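Local coordinates for uncharacterized protein (Nostoc punctiforme, PDB 2R3S), which is a putative O-methyltransferase that probably transfers a methyl group from S-adenosylmethionine to a hydroxyl of an unidentified acceptor, at residues S223-D228 against V247-Q252; D234-P239 against T259-E264; P239-H244 against E251-K256; V267-F272 against S308-A313; S318-L323 against Q329-Y334. One frame throughout, in Å; residues are numbered along the deposited sequence.

Interaction 1 (S223-D228 against V247-Q252); sequences SAFEVD and VATCEQ. With EDO (1,2-ethanediol), chain D.
Phe225 rests its ring obliquely against Thr249 and Gln252, joining the loop after strand 217-221 to the first turns of helix 247-260. This is the outer margin of the Rossmann-like methyltransferase domain, where a loop leaving an edge strand of the sheet rests on a helix that flanks it. The packing is carried almost wholly by one ring. Thr249 turns its methyl inward: CG2 lies 3.5 Å from Phe225 CE1, with CZ of the same ring close behind, and the two side chains meet at about a right angle. CG2 is trans to the backbone N of Thr249, which puts OG1 on the other branch (chi1 -54°), where it is hydrogen-bonded to Asp246. Gln252 reaches across with an extended chain, its amide plane turned 75° from the ring, and its OE1 stops 4.1 Å from Phe225 CD1 in a loose contact. Phe245 meets the same ring edge-to-face, and Leu253 adds further apolar cover.

Polar bonds act inside the loop and do not cross the contact. Ser223 forms an ST turn, its OG accepting from Phe225 N at 3.0 Å, while its carbonyl oxygen takes two backbone donors, Glu226 N and Val227 N. These bonds fix the bend from which the phenylalanine projects. Lys256, farther along the helix, adds a polar tie through its NZ to the carbonyl oxygens of Ala224 and Val227. A 1,2-ethanediol molecule, probably from the crystallisation liquor, occupies the loop's flank, and Ala224 N donates to its O1 at 3.0 Å in a nearly straight bond of 169°.

Interaction 2 (D234-P239 against T259-E264); sequences DLVLLP and TALAVE. With EDO (1,2-ethanediol), chain E.
Val236 and Leu261 meet through one methyl each, CG2 of the valine and CD2 of the leucine, 3.5 Å apart. The two side chains cross at a slant, and these two methyls alone make the touch between them. Val236 points from strand 233-239 toward the short strand 261-262 that follows helix 247-260. Its CG1 is trans to the backbone N (chi1 -178°), and this places CG2 on the N side of the residue, facing the leucine. Leu261 leaves its backbone alongside strand 233-239, and the outer part of its side chain turns in to the valine. Ile257 of the helix and Ile172 of strand 168-172 also pack on Val236, placing the pair in the apolar layer between helix and sheet.

Asp234 and Ala262 make the second contact, nearer the surface. The aspartate leaves its backbone pointing away from segment 259-264, yet its carboxylate swings back until OD1 is 3.9 Å from Ala262 CB. The other oxygen, OD2, accepts from the backbone N atoms of Leu167 and Lys168, which anchors the carboxylate.

No hydrogen bond spans the two segments. The chemistry therefore implies a division of labour: methyl packing seats the segment after the helix on the sheet, while the aspartate spends OD2 on backbone N-H groups at the start of strand 168-172 and offers the alanine a van der Waals contact alone.

Interaction 3 (P239-H244 against E251-K256); sequences PNFLHH and EQLLRK. With EDO (1,2-ethanediol), chain E.
The loop at the C-terminal end of strand 233-239, in the half of a Rossmann-like methyltransferase domain where cofactor and substrate generally bind, is backed here by helix 247-260. Leu253 of that helix is central. Its CD2 lies 3.7 Å from Leu242 CD2 and 3.8 Å from Phe241 CE2, so one methyl serves two partners. It comes to the edge of the Phe241 ring, in the ring plane, and the two side chains cross at about a right angle. The ring reaches this position with CG trans to its own backbone N (chi1 -162°). Leu242 sends its other branch to the next residue of the helix, CD1 lying 4.3 Å from Leu254 CD2 in a looser touch. Tyr306 of helix 303-312 packs on Leu242, while Met309 and Phe310 of the same helix pack on Leu254, extending the apolar layer around the leucines.

Beyond this layer the loop carries its polar groups on another side. His244 ND1 donates to Phe241 O at 3.1 Å, the donor tilted 34° from the carbonyl plane, a bent bond (141°) that ties the His244 ring back to the residue before the short 3-10 turn. His243 sets its CD2 over the centre of the His244 ring, 3.4 Å above it. A 1,2-ethanediol, probably from the crystallisation liquor, lies beside Asn240, and its O2 makes a weak bond to Asn240 O. The arrangement is that of a beta-alpha unit of the Rossmann-like fold, in which a strand-end loop faces the probable active-site side and the apolar side of the following helix packs against it.

Interaction 4 (V267-F272 against S308-A313); sequences VIVFDF and SMFSNA
The Phe310 ring points edge-on at strand 265-271, with two valine methyls at its leading rim, a methyl of Leu254 over one face, nearly above the centre, and the methyl of Ala333 over the opposite face. Val269 CG2 lies in the ring plane, 3.6 Å from Phe310 CZ, and Val267 CG1 is also close to that plane, 3.9 Å from the same atom. Phe315 meets the ring edge-to-face from beyond the segments. The valines stand two residues apart and so project from one face of the strand, yet they offer different branches: CG1 from Val267, trans to its backbone N, and CG2 from Val269, on the N side of its residue (chi1 177°). Val267 crosses the phenylalanine at a slant, whereas Val269 and Phe310 run past each other in opposite senses. All three residues are buried, and the contact is purely apolar.

At the end of the strand, Asp271 OD1 accepts from Phe272 N through its anti lone pair, at 2.9 Å.

The phenylalanine thus fastens helix 303-312 to the central sheet, between helix 247-260 and strand 329-334, while Ile268 and Phe270 face helix 149-159 across the sheet.

Interaction 5 (S318-L323 against Q329-Y334); sequences SQLHSL and QVIVAY
Gln319 pairs with Val332, and His321 with Val330, in an antiparallel beta hairpin that ends the mixed seven-stranded sheet of the methyltransferase domain. Four backbone hydrogen bonds join the strands, two for each pair. The shortest runs from His321 N to Val330 O at 2.7 Å and is nearly straight at 174°. The non-hydrogen-bonded pair Leu320-Ile331 lies between them and Ser318-Ala333 lies beyond Gln319-Val332; here CA-H...O contacts fill in, and Ser318 CA approaches Val332 O to 3.2 Å.

Apolar side chains lie on both faces. On the face of Ser318 and Ile331, which looks toward helix 303-312, Leu320 CD1 reaches Ile331 CG1 at 4.1 Å. On the other face His321 meets Val332 CG2, with CD2 and NE2 of the imidazole both 3.9 Å from that methyl, and Leu158 of helix 149-159 packs on the histidine. Leu323 curls back past the strand end to touch Val330.

The two glutamine amides find partners outside the hairpin segments. Gln319 OE1 accepts from His317, and Gln329 OE1 from the backbone N of Ile273. The bend in the Gln329 chain (chi2 80°) accompanies a looser touch across the hairpin, where its CG lies 3.8 Å from Ser322 O.

Overall arrangement
All five contacts belong to the methyltransferase domain. Interactions 1, 2 and 3 all use helix 247-260, from its first turns to the short strand after its end, and interactions 1 and 3 share Glu251 and Gln252. Interactions 2, 4 and 5 reach one sheet: strands 233-239 and 265-271 are neighbours, as are 265-271 and 329-334. Interactions 3 and 4 are buried and held by methyls and ring edges, with centres about 7 Å apart; interaction 2 is partly buried, and interaction 1 is a surface contact. Interaction 5, partly buried, differs in kind: backbone hydrogen bonds carry it, as befits strand pairing at the sheet's margin, where the others rely on side chains.

Interaction 1 (S223-D228 against V247-Q252)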
# COMPACT_ATOMS: atom_id res chain seq x y z
N SER A 223 29.56 4.21 16.68
CA SER A 223 29.43 3.09 15.76
C SER A 223 29.87 1.78 16.36
O SER A 223 30.96 1.70 16.93
CB SER A 223 30.27 3.34 14.52
OG SER A 223 30.39 2.15 13.77
N ALA A 224 29.06 0.75 16.17
CA ALA A 224 29.35 -0.59 16.67
C ALA A 224 30.65 -1.09 16.05
O ALA A 224 31.27 -2.01 16.56
CB ALA A 224 28.20 -1.54 16.35
N PHE A 225 31.04 -0.49 14.93
CA PHE A 225 32.23 -0.90 14.20
C PHE A 225 33.51 -0.19 14.67
O PHE A 225 34.62 -0.69 14.43
CB PHE A 225 32.01 -0.66 12.69
CG PHE A 225 30.81 -1.40 12.14
CD1 PHE A 225 30.90 -2.76 11.83
CD2 PHE A 225 29.58 -0.76 12.00
CE1 PHE A 225 29.80 -3.45 11.36
CE2 PHE A 225 28.47 -1.45 11.53
CZ PHE A 225 28.58 -2.78 11.21
N GLU A 226 33.37 0.95 15.35
CA GLU A 226 34.52 1.79 15.74
C GLU A 226 34.81 1.76 17.26
O GLU A 226 35.95 1.65 17.67
CB GLU A 226 34.36 3.22 15.21
CG GLU A 226 34.27 3.32 13.65
N VAL A 227 33.77 1.78 18.09
CA VAL A 227 33.93 1.84 19.54
C VAL A 227 34.69 0.64 20.05
O VAL A 227 34.71 -0.40 19.41
CB VAL A 227 32.56 1.96 20.30
CG1 VAL A 227 31.80 3.22 19.85
CG2 VAL A 227 31.71 0.70 20.13
N ASP A 228 35.33 0.81 21.21
CA ASP A 228 35.96 -0.29 21.92
C ASP A 228 34.94 -0.86 22.87
O ASP A 228 34.41 -0.14 23.71
CB ASP A 228 37.20 0.18 22.70
CG ASP A 228 38.24 0.83 21.80
OD1 ASP A 228 38.41 0.36 20.65
OD2 ASP A 228 38.86 1.83 22.22
N VAL A 247 27.52 -9.27 3.97
CA VAL A 247 28.10 -10.41 4.68
C VAL A 247 29.53 -10.17 5.25
O VAL A 247 29.86 -10.66 6.34
CB VAL A 247 28.11 -11.66 3.75
CG1 VAL A 247 28.99 -12.77 4.34
CG2 VAL A 247 26.68 -12.16 3.50
N ALA A 248 30.36 -9.47 4.48
CA ALA A 248 31.74 -9.17 4.86
C ALA A 248 31.72 -8.27 6.12
O ALA A 248 32.42 -8.53 7.10
CB ALA A 248 32.43 -8.48 3.72
N THR A 249 30.88 -7.25 6.07
CA THR A 249 30.68 -6.34 7.20
C THR A 249 30.14 -7.03 8.42
O THR A 249 30.61 -6.75 9.52
CB THR A 249 29.78 -5.19 6.80
OG1 THR A 249 30.33 -4.58 5.63
CG2 THR A 249 29.62 -4.16 7.94
N CYS A 250 29.18 -7.95 8.26
CA CYS A 250 28.68 -8.74 9.42
C CYS A 250 29.80 -9.58 10.00
O CYS A 250 29.89 -9.78 11.20
CB CYS A 250 27.51 -9.67 9.03
SG CYS A 250 25.97 -8.79 8.56
N GLU A 251 30.63 -10.12 9.11
CA GLU A 251 31.76 -10.97 9.50
C GLU A 251 32.82 -10.15 10.25
O GLU A 251 33.26 -10.55 11.31
CB GLU A 251 32.32 -11.72 8.28
CG GLU A 251 31.38 -12.88 7.86
CD GLU A 251 31.84 -13.70 6.66
OE1 GLU A 251 32.77 -13.27 5.95
OE2 GLU A 251 31.24 -14.78 6.44
N GLN A 252 33.16 -8.97 9.72
CA GLN A 252 33.99 -7.99 10.43
C GLN A 252 33.47 -7.77 11.84
O GLN A 252 34.23 -7.86 12.82
CB GLN A 252 34.02 -6.66 9.66
CG GLN A 252 35.02 -5.62 10.20
CD GLN A 252 34.84 -4.24 9.55
OE1 GLN A 252 34.68 -3.24 10.24
NE2 GLN A 252 34.87 -4.19 8.22
C1 EDO D . 25.42 1.65 15.13
O1 EDO D . 26.69 1.45 14.49
C2 EDO D . 25.60 2.41 16.43
O2 EDO D . 26.24 1.62 17.44

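Interaction 2 (D234-P239 against T259-E264)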
# COMPACT_ATOMS: atom_id res chain seq x y z
N ASP A 234 30.07 -12.16 28.92
CA ASP A 234 29.37 -13.43 28.94
C ASP A 234 28.30 -13.58 27.86
O ASP A 234 27.97 -14.71 27.46
CB ASP A 234 28.76 -13.62 30.32
CG ASP A 234 29.81 -13.58 31.40
OD1 ASP A 234 30.81 -14.34 31.27
OD2 ASP A 234 29.66 -12.79 32.36
N LEU A 235 27.77 -12.45 27.38
CA LEU A 235 26.61 -12.45 26.49
C LEU A 235 26.63 -11.20 25.63
O LEU A 235 26.79 -10.09 26.15
CB LEU A 235 25.35 -12.55 27.34
CG LEU A 235 23.97 -12.49 26.69
CD1 LEU A 235 23.79 -13.63 25.72
CD2 LEU A 235 22.90 -12.53 27.79
N VAL A 236 26.54 -11.39 24.32
CA VAL A 236 26.47 -10.29 23.33
C VAL A 236 25.16 -10.40 22.52
O VAL A 236 24.93 -11.36 21.79
CB VAL A 236 27.68 -10.27 22.39
CG1 VAL A 236 27.59 -9.10 21.42
CG2 VAL A 236 29.01 -10.19 23.19
N LEU A 237 24.29 -9.41 22.68
CA LEU A 237 23.02 -9.36 21.98
C LEU A 237 23.17 -8.53 20.70
O LEU A 237 23.76 -7.46 20.73
CB LEU A 237 21.95 -8.73 22.86
CG LEU A 237 21.90 -9.18 24.31
CD1 LEU A 237 20.72 -8.55 25.01
CD2 LEU A 237 21.86 -10.68 24.36
N LEU A 238 22.61 -9.04 19.60
CA LEU A 238 22.48 -8.32 18.35
C LEU A 238 21.00 -8.31 17.87
O LEU A 238 20.60 -9.08 16.98
CB LEU A 238 23.36 -8.99 17.30
CG LEU A 238 24.87 -8.79 17.36
CD1 LEU A 238 25.63 -9.92 16.58
CD2 LEU A 238 25.17 -7.42 16.80
N PRO A 239 20.17 -7.42 18.47
CA PRO A 239 18.78 -7.34 18.07
C PRO A 239 18.60 -6.46 16.83
O PRO A 239 19.00 -5.32 16.85
CB PRO A 239 18.10 -6.72 19.29
CG PRO A 239 19.21 -6.26 20.20
CD PRO A 239 20.49 -6.45 19.52
N THR A 259 36.48 -11.49 19.91
CA THR A 259 37.54 -10.98 20.77
C THR A 259 37.02 -10.54 22.15
O THR A 259 37.60 -10.85 23.17
CB THR A 259 38.23 -9.80 20.12
OG1 THR A 259 38.67 -10.18 18.80
CG2 THR A 259 39.38 -9.34 20.98
N ALA A 260 35.89 -9.84 22.16
CA ALA A 260 35.31 -9.29 23.37
C ALA A 260 34.66 -10.33 24.27
O ALA A 260 34.38 -10.05 25.43
CB ALA A 260 34.33 -8.18 23.03
N LEU A 261 34.41 -11.53 23.77
CA LEU A 261 33.73 -12.55 24.59
C LEU A 261 34.66 -13.19 25.61
O LEU A 261 35.85 -13.31 25.37
CB LEU A 261 33.13 -13.66 23.72
CG LEU A 261 31.84 -13.38 22.93
CD1 LEU A 261 31.65 -14.52 21.91
CD2 LEU A 261 30.62 -13.24 23.85
N ALA A 262 34.08 -13.61 26.73
CA ALA A 262 34.74 -14.48 27.70
C ALA A 262 34.83 -15.91 27.16
O ALA A 262 34.26 -16.24 26.13
CB ALA A 262 33.99 -14.49 29.03
N VAL A 263 35.52 -16.76 27.92
CA VAL A 263 35.81 -18.13 27.51
C VAL A 263 34.58 -18.86 27.02
O VAL A 263 34.59 -19.43 25.93
CB VAL A 263 36.45 -18.93 28.69
CG1 VAL A 263 36.54 -20.43 28.36
CG2 VAL A 263 37.83 -18.35 29.01
N GLU A 264 33.52 -18.84 27.82
CA GLU A 264 32.29 -19.58 27.50
C GLU A 264 31.19 -18.62 26.96
O GLU A 264 29.99 -18.82 27.19
CB GLU A 264 31.82 -20.33 28.76
CG GLU A 264 31.67 -21.81 28.61
CD GLU A 264 33.00 -22.51 28.70
OE2 GLU A 264 33.20 -23.47 27.92
C1 EDO E . 17.67 -2.66 17.07
O1 EDO E . 19.12 -2.91 17.22
C2 EDO E . 17.25 -1.40 16.31
O2 EDO E . 17.14 -1.51 14.88

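Interaction 3 (P239-H244 against E251-K256)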
# COMPACT_ATOMS: atom_id res chain seq x y z
N PRO A 239 20.17 -7.42 18.47
CA PRO A 239 18.78 -7.34 18.07
C PRO A 239 18.60 -6.46 16.83
O PRO A 239 19.00 -5.32 16.85
CB PRO A 239 18.10 -6.72 19.29
CG PRO A 239 19.21 -6.26 20.20
CD PRO A 239 20.49 -6.45 19.52
N ASN A 240 18.02 -7.01 15.78
CA ASN A 240 17.69 -6.27 14.55
C ASN A 240 18.83 -5.35 14.04
O ASN A 240 18.59 -4.19 13.61
CB ASN A 240 16.37 -5.47 14.71
CG ASN A 240 15.14 -6.36 14.69
OD1 ASN A 240 14.91 -7.10 13.73
ND2 ASN A 240 14.33 -6.28 15.75
N PHE A 241 20.05 -5.89 14.03
CA PHE A 241 21.22 -5.16 13.54
C PHE A 241 21.80 -5.74 12.28
O PHE A 241 22.09 -5.01 11.34
CB PHE A 241 22.33 -5.13 14.60
CG PHE A 241 23.38 -4.05 14.35
CD1 PHE A 241 23.00 -2.73 14.07
CD2 PHE A 241 24.73 -4.34 14.43
CE1 PHE A 241 23.95 -1.74 13.86
CE2 PHE A 241 25.68 -3.34 14.21
CZ PHE A 241 25.29 -2.05 13.93
N LEU A 242 22.01 -7.04 12.24
CA LEU A 242 22.88 -7.61 11.20
C LEU A 242 22.30 -7.48 9.81
O LEU A 242 23.05 -7.33 8.86
CB LEU A 242 23.23 -9.07 11.49
CG LEU A 242 24.24 -9.35 12.62
CD1 LEU A 242 24.48 -10.86 12.62
CD2 LEU A 242 25.57 -8.56 12.46
N HIS A 243 20.97 -7.52 9.69
CA HIS A 243 20.29 -7.39 8.38
C HIS A 243 20.58 -6.14 7.54
O HIS A 243 20.33 -6.14 6.33
CB HIS A 243 18.76 -7.55 8.52
CG HIS A 243 18.09 -6.62 9.51
ND1 HIS A 243 17.25 -7.09 10.50
CD2 HIS A 243 18.07 -5.27 9.61
CE1 HIS A 243 16.75 -6.07 11.17
NE2 HIS A 243 17.24 -4.95 10.66
N HIS A 244 21.09 -5.08 8.17
CA HIS A 244 21.49 -3.84 7.48
C HIS A 244 22.77 -3.90 6.64
O HIS A 244 23.00 -3.06 5.78
CB HIS A 244 21.69 -2.73 8.51
CG HIS A 244 20.44 -2.38 9.25
ND1 HIS A 244 20.26 -2.68 10.58
CD2 HIS A 244 19.29 -1.80 8.84
CE1 HIS A 244 19.06 -2.28 10.96
NE2 HIS A 244 18.44 -1.75 9.92
N GLU A 251 30.63 -10.12 9.11
CA GLU A 251 31.76 -10.97 9.50
C GLU A 251 32.82 -10.15 10.25
O GLU A 251 33.26 -10.55 11.31
CB GLU A 251 32.32 -11.72 8.28
CG GLU A 251 31.38 -12.88 7.86
CD GLU A 251 31.84 -13.70 6.66
OE1 GLU A 251 32.77 -13.27 5.95
OE2 GLU A 251 31.24 -14.78 6.44
N GLN A 252 33.16 -8.97 9.72
CA GLN A 252 33.99 -7.99 10.43
C GLN A 252 33.47 -7.77 11.84
O GLN A 252 34.23 -7.86 12.82
CB GLN A 252 34.02 -6.66 9.66
CG GLN A 252 35.02 -5.62 10.20
CD GLN A 252 34.84 -4.24 9.55
OE1 GLN A 252 34.68 -3.24 10.24
NE2 GLN A 252 34.87 -4.19 8.22
N LEU A 253 32.15 -7.56 11.97
CA LEU A 253 31.55 -7.33 13.27
C LEU A 253 31.63 -8.56 14.16
O LEU A 253 31.95 -8.44 15.33
CB LEU A 253 30.10 -6.84 13.15
CG LEU A 253 29.44 -6.31 14.45
CD1 LEU A 253 29.93 -4.87 14.84
CD2 LEU A 253 27.91 -6.40 14.34
N LEU A 254 31.36 -9.75 13.61
CA LEU A 254 31.34 -10.97 14.43
C LEU A 254 32.74 -11.35 14.96
O LEU A 254 32.86 -11.97 16.03
CB LEU A 254 30.68 -12.15 13.66
CG LEU A 254 29.18 -12.03 13.27
CD1 LEU A 254 28.71 -13.26 12.51
CD2 LEU A 254 28.28 -11.81 14.45
N ARG A 255 33.79 -10.96 14.23
CA ARG A 255 35.19 -11.18 14.69
C ARG A 255 35.53 -10.27 15.87
O ARG A 255 36.09 -10.73 16.88
CB ARG A 255 36.20 -10.97 13.54
CG ARG A 255 36.36 -12.21 12.60
CD ARG A 255 37.44 -11.98 11.50
NE ARG A 255 37.05 -10.95 10.53
CZ ARG A 255 36.51 -11.18 9.33
NH1 ARG A 255 36.28 -12.43 8.88
NH2 ARG A 255 36.20 -10.15 8.55
N LYS A 256 35.15 -9.01 15.78
CA LYS A 256 35.27 -8.05 16.87
C LYS A 256 34.52 -8.54 18.11
O LYS A 256 35.02 -8.53 19.23
CB LYS A 256 34.74 -6.71 16.41
CG LYS A 256 34.84 -5.58 17.41
CD LYS A 256 34.43 -4.27 16.77
CE LYS A 256 34.62 -3.09 17.73
NZ LYS A 256 34.44 -1.80 17.06
C1 EDO E . 17.67 -2.66 17.07
O1 EDO E . 19.12 -2.91 17.22
C2 EDO E . 17.25 -1.40 16.31
O2 EDO E . 17.14 -1.51 14.88

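Interaction 4 (V267-F272 against S308-A313)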
# COMPACT_ATOMS: atom_id res chain seq x y z
N VAL A 267 26.68 -15.34 21.75
CA VAL A 267 26.02 -14.27 21.00
C VAL A 267 24.56 -14.70 20.76
O VAL A 267 24.32 -15.84 20.36
CB VAL A 267 26.72 -14.04 19.66
CG1 VAL A 267 26.07 -12.91 18.86
CG2 VAL A 267 28.20 -13.76 19.89
N ILE A 268 23.60 -13.82 21.04
CA ILE A 268 22.20 -14.03 20.64
C ILE A 268 21.81 -13.03 19.55
O ILE A 268 21.83 -11.81 19.76
CB ILE A 268 21.24 -13.84 21.80
CG1 ILE A 268 21.57 -14.82 22.93
CG2 ILE A 268 19.78 -14.06 21.33
CD1 ILE A 268 20.46 -14.91 24.01
N VAL A 269 21.52 -13.55 18.36
CA VAL A 269 20.99 -12.76 17.25
C VAL A 269 19.47 -12.81 17.28
O VAL A 269 18.89 -13.88 17.43
CB VAL A 269 21.54 -13.23 15.89
CG1 VAL A 269 20.94 -12.43 14.73
CG2 VAL A 269 23.06 -13.10 15.89
N PHE A 270 18.83 -11.65 17.20
CA PHE A 270 17.37 -11.56 17.14
C PHE A 270 17.06 -10.80 15.86
O PHE A 270 17.49 -9.67 15.70
CB PHE A 270 16.81 -10.88 18.39
CG PHE A 270 15.32 -10.64 18.33
CD1 PHE A 270 14.42 -11.65 18.60
CD2 PHE A 270 14.81 -9.38 18.01
CE1 PHE A 270 13.04 -11.42 18.54
CE2 PHE A 270 13.44 -9.16 17.95
CZ PHE A 270 12.56 -10.18 18.22
N ASP A 271 16.36 -11.43 14.92
CA ASP A 271 16.28 -10.87 13.58
C ASP A 271 15.18 -11.57 12.77
O ASP A 271 14.53 -12.46 13.28
CB ASP A 271 17.66 -10.99 12.89
CG ASP A 271 18.01 -9.77 12.02
OD1 ASP A 271 17.21 -9.38 11.14
OD2 ASP A 271 19.13 -9.20 12.22
N PHE A 272 14.97 -11.10 11.54
CA PHE A 272 14.05 -11.73 10.60
C PHE A 272 14.84 -12.78 9.84
O PHE A 272 15.73 -12.43 9.05
CB PHE A 272 13.53 -10.71 9.57
CG PHE A 272 12.59 -9.72 10.14
CD1 PHE A 272 11.29 -10.07 10.43
CD2 PHE A 272 12.99 -8.42 10.38
CE1 PHE A 272 10.40 -9.14 10.96
CE2 PHE A 272 12.12 -7.50 10.92
CZ PHE A 272 10.82 -7.87 11.21
N SER A 308 26.96 -19.69 8.36
CA SER A 308 28.21 -19.50 7.63
C SER A 308 29.02 -18.25 8.04
O SER A 308 30.24 -18.23 7.91
CB SER A 308 27.92 -19.44 6.14
OG SER A 308 29.05 -18.99 5.43
N MSE A 309 28.33 -17.20 8.50
CA MSE A 309 29.02 -15.99 8.93
C MSE A 309 29.68 -16.24 10.27
O MSE A 309 30.83 -15.87 10.49
CB MSE A 309 28.04 -14.83 9.04
CG MSE A 309 27.53 -14.37 7.71
SE MSE A 309 26.30 -12.86 7.90
CE MSE A 309 24.77 -13.56 6.84
N PHE A 310 28.95 -16.88 11.17
CA PHE A 310 29.52 -17.24 12.46
C PHE A 310 30.67 -18.24 12.31
O PHE A 310 31.71 -18.07 12.95
CB PHE A 310 28.44 -17.79 13.37
CG PHE A 310 27.66 -16.72 14.08
CD1 PHE A 310 28.23 -16.00 15.11
CD2 PHE A 310 26.35 -16.44 13.71
CE1 PHE A 310 27.52 -15.02 15.79
CE2 PHE A 310 25.61 -15.46 14.38
CZ PHE A 310 26.21 -14.74 15.42
N SER A 311 30.49 -19.26 11.48
CA SER A 311 31.55 -20.21 11.16
C SER A 311 32.80 -19.50 10.67
O SER A 311 33.86 -19.73 11.22
CB SER A 311 31.10 -21.24 10.12
OG SER A 311 32.21 -22.00 9.63
N ASN A 312 32.66 -18.63 9.68
CA ASN A 312 33.78 -17.82 9.15
C ASN A 312 34.39 -16.77 10.08
O ASN A 312 35.48 -16.23 9.79
CB ASN A 312 33.35 -17.05 7.90
CG ASN A 312 33.08 -17.94 6.69
OD1 ASN A 312 33.40 -19.13 6.69
ND2 ASN A 312 32.49 -17.35 5.65
N ALA A 313 33.67 -16.40 11.13
CA ALA A 313 34.15 -15.42 12.10
C ALA A 313 34.86 -16.12 13.24
O ALA A 313 35.37 -15.45 14.13
CB ALA A 313 32.98 -14.57 12.65

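Interaction 5 (S318-L323 against Q329-Y334)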
# COMPACT_ATOMS: atom_id res chain seq x y z
N SER A 318 26.47 -22.55 15.90
CA SER A 318 25.31 -21.68 15.90
C SER A 318 24.06 -22.52 15.70
O SER A 318 24.05 -23.50 14.97
CB SER A 318 25.42 -20.60 14.84
OG SER A 318 26.05 -21.06 13.66
N GLN A 319 22.99 -22.09 16.36
CA GLN A 319 21.81 -22.88 16.52
C GLN A 319 20.59 -22.01 16.45
O GLN A 319 20.51 -21.02 17.19
CB GLN A 319 21.88 -23.54 17.89
CG GLN A 319 20.77 -24.52 18.15
CD GLN A 319 21.14 -25.50 19.24
OE1 GLN A 319 22.04 -26.33 19.05
NE2 GLN A 319 20.47 -25.40 20.39
N LEU A 320 19.64 -22.38 15.59
CA LEU A 320 18.37 -21.67 15.43
C LEU A 320 17.41 -21.98 16.56
O LEU A 320 17.26 -23.12 16.97
CB LEU A 320 17.73 -22.06 14.10
CG LEU A 320 16.55 -21.22 13.59
CD1 LEU A 320 16.92 -19.74 13.49
CD2 LEU A 320 16.06 -21.74 12.23
N HIS A 321 16.79 -20.93 17.11
CA HIS A 321 15.64 -21.04 17.99
C HIS A 321 14.51 -20.21 17.35
O HIS A 321 14.44 -18.98 17.49
CB HIS A 321 15.94 -20.55 19.41
CG HIS A 321 17.04 -21.31 20.09
ND1 HIS A 321 16.83 -22.07 21.22
CD2 HIS A 321 18.37 -21.40 19.82
CE1 HIS A 321 17.98 -22.60 21.61
NE2 HIS A 321 18.93 -22.21 20.78
N SER A 322 13.65 -20.92 16.61
CA SER A 322 12.51 -20.36 15.88
C SER A 322 11.64 -19.37 16.70
O SER A 322 11.17 -18.37 16.16
CB SER A 322 11.66 -21.52 15.33
OG SER A 322 10.28 -21.19 15.23
N LEU A 323 11.46 -19.65 17.99
CA LEU A 323 10.57 -18.88 18.86
C LEU A 323 9.17 -18.68 18.23
O LEU A 323 8.83 -17.56 17.81
CB LEU A 323 11.19 -17.53 19.25
CG LEU A 323 12.27 -17.49 20.33
CD1 LEU A 323 12.29 -16.08 20.96
CD2 LEU A 323 12.06 -18.57 21.40
N GLN A 329 13.01 -14.42 14.79
CA GLN A 329 13.69 -15.68 15.11
C GLN A 329 15.01 -15.39 15.84
O GLN A 329 15.54 -14.28 15.71
CB GLN A 329 13.96 -16.46 13.81
CG GLN A 329 12.70 -16.93 13.05
CD GLN A 329 12.01 -15.84 12.18
OE1 GLN A 329 12.63 -14.90 11.66
NE2 GLN A 329 10.71 -15.99 12.02
N VAL A 330 15.51 -16.38 16.60
CA VAL A 330 16.80 -16.24 17.33
C VAL A 330 17.89 -17.25 16.86
O VAL A 330 17.58 -18.39 16.57
CB VAL A 330 16.59 -16.33 18.88
CG1 VAL A 330 17.89 -16.58 19.58
CG2 VAL A 330 15.94 -15.04 19.43
N ILE A 331 19.13 -16.79 16.72
CA ILE A 331 20.31 -17.65 16.58
C ILE A 331 21.21 -17.48 17.81
O ILE A 331 21.61 -16.37 18.12
CB ILE A 331 21.13 -17.30 15.33
CG1 ILE A 331 20.33 -17.61 14.07
CG2 ILE A 331 22.45 -18.06 15.28
CD1 ILE A 331 20.94 -17.03 12.84
N VAL A 332 21.52 -18.57 18.52
CA VAL A 332 22.56 -18.56 19.55
C VAL A 332 23.86 -19.10 18.96
O VAL A 332 23.87 -20.20 18.40
CB VAL A 332 22.18 -19.37 20.77
CG1 VAL A 332 23.29 -19.33 21.81
CG2 VAL A 332 20.84 -18.84 21.34
N ALA A 333 24.93 -18.31 19.04
CA ALA A 333 26.28 -18.71 18.65
C ALA A 333 27.13 -18.90 19.90
O ALA A 333 26.93 -18.21 20.89
CB ALA A 333 26.91 -17.71 17.74
N TYR A 334 28.07 -19.85 19.83
CA TYR A 334 28.95 -20.23 20.94
C TYR A 334 30.36 -20.01 20.46
O TYR A 334 30.71 -20.40 19.34
CB TYR A 334 28.75 -21.71 21.31
CG TYR A 334 27.35 -21.99 21.74
CD1 TYR A 334 26.33 -22.22 20.80
CD2 TYR A 334 27.01 -22.00 23.09
CE1 TYR A 334 25.00 -22.47 21.21
CE2 TYR A 334 25.71 -22.25 23.51
CZ TYR A 334 24.70 -22.49 22.56
OH TYR A 334 23.40 -22.74 22.99